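Local coordinates for pirin-like protein (Geobacillus kaustophilus, PDB 2P17) that is of uncharacterised function but belongs to the pirin family of the cupin clan and binds a single iron ion per subunit, at residues S24-V27 with L28-N32. Sequence-based numbering, arbitrary orientation.
Sequences SGSV and LEPGN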
# COMPACT_ATOMS: atom_id res chain seq x y z
N SER A 24 -10.85 11.39 -7.23
CA SER A 24 -10.07 10.15 -7.22
C SER A 24 -8.93 10.15 -8.21
O SER A 24 -8.94 10.91 -9.18
CB SER A 24 -10.96 8.92 -7.45
OG SER A 24 -11.57 8.98 -8.73
N GLY A 25 -7.96 9.27 -7.97
CA GLY A 25 -6.83 9.12 -8.89
C GLY A 25 -6.39 7.68 -8.98
O GLY A 25 -6.38 6.99 -7.96
N SER A 26 -6.05 7.23 -10.18
CA SER A 26 -5.54 5.88 -10.38
C SER A 26 -4.03 5.86 -10.23
O SER A 26 -3.32 6.59 -10.93
CB SER A 26 -5.96 5.31 -11.75
OG SER A 26 -7.21 4.65 -11.65
N VAL A 27 -3.55 5.07 -9.28
CA VAL A 27 -2.12 4.92 -9.04
C VAL A 27 -1.62 3.69 -9.81
O VAL A 27 -0.65 3.75 -10.57
CB VAL A 27 -1.78 4.86 -7.53
CG1 VAL A 27 -0.28 4.92 -7.31
CG2 VAL A 27 -2.49 6.00 -6.75
N LEU A 28 -2.30 2.58 -9.58
CA LEU A 28 -2.16 1.39 -10.40
C LEU A 28 -3.52 1.20 -11.05
O LEU A 28 -4.52 0.95 -10.35
CB LEU A 28 -1.81 0.16 -9.55
CG LEU A 28 -0.34 -0.15 -9.27
CD1 LEU A 28 0.33 0.95 -8.46
CD2 LEU A 28 -0.20 -1.50 -8.56
N GLU A 29 -3.56 1.32 -12.37
CA GLU A 29 -4.79 1.17 -13.12
C GLU A 29 -5.23 -0.29 -13.11
O GLU A 29 -4.37 -1.19 -13.05
CB GLU A 29 -4.61 1.66 -14.56
CG GLU A 29 -3.90 0.68 -15.51
CD GLU A 29 -2.39 0.63 -15.36
OE1 GLU A 29 -1.83 1.35 -14.49
OE2 GLU A 29 -1.75 -0.12 -16.13
N PRO A 30 -6.55 -0.55 -13.16
CA PRO A 30 -7.04 -1.93 -13.24
C PRO A 30 -6.77 -2.53 -14.62
O PRO A 30 -6.46 -1.80 -15.56
CB PRO A 30 -8.54 -1.79 -13.01
CG PRO A 30 -8.87 -0.40 -13.46
CD PRO A 30 -7.66 0.43 -13.11
N GLY A 31 -6.88 -3.86 -14.71
CA GLY A 31 -6.74 -4.57 -15.99
C GLY A 31 -5.31 -4.79 -16.46
O GLY A 31 -5.08 -5.09 -17.64
N ASN A 32 -4.35 -4.62 -15.55
CA ASN A 32 -2.94 -4.83 -15.85
C ASN A 32 -2.31 -5.76 -14.81
O ASN A 32 -1.20 -5.51 -14.33
CB ASN A 32 -2.21 -3.48 -15.91
CG ASN A 32 -0.84 -3.59 -16.54
OD1 ASN A 32 -0.46 -4.64 -17.07
ND2 ASN A 32 -0.07 -2.50 -16.48
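Val27 and Leu28, consecutive in the chain, meet at a classic beta bulge just beyond strand 22-26 of this bicupin pirin fold, on the way to helix 33-36. Both residues face Leu42 of strand 39-47 and form backbone hydrogen bonds with it, so two neighbouring side chains fall on one face of the chain. The apolar contact runs from Val27 CG1 to Leu28 CD1 at 4.2 Å, the two side chains crossing at a slant. Val27 turns CG1 anti to its own nitrogen (chi1 -171°), beside its carbonyl carbon and so near the next residue. Leu28 CD1 also lies 3.6 Å from Val27 C. Branched hydrocarbon suits both places, since they are buried between the two cupin halves, Val27 against Tyr193 and Ala213, Leu28 against Phe191 and Phe215. Cutting Leu28 back to an alanine would probably leave Phe191 and Phe215 short of an apolar partner and open a gap beside Val27 CG1. Beyond the bulge, Gly31 takes a positive phi of 79°, easy for a residue lacking CB, and Asn32 stands at the N-cap position. Within 28-32, Glu29, whose OE1 hydrogen-bonds to Tyr36 OH, receives Asn32 ND2 on the syn side of OE2 at 2.9 Å, tilted 29° from the carboxylate plane.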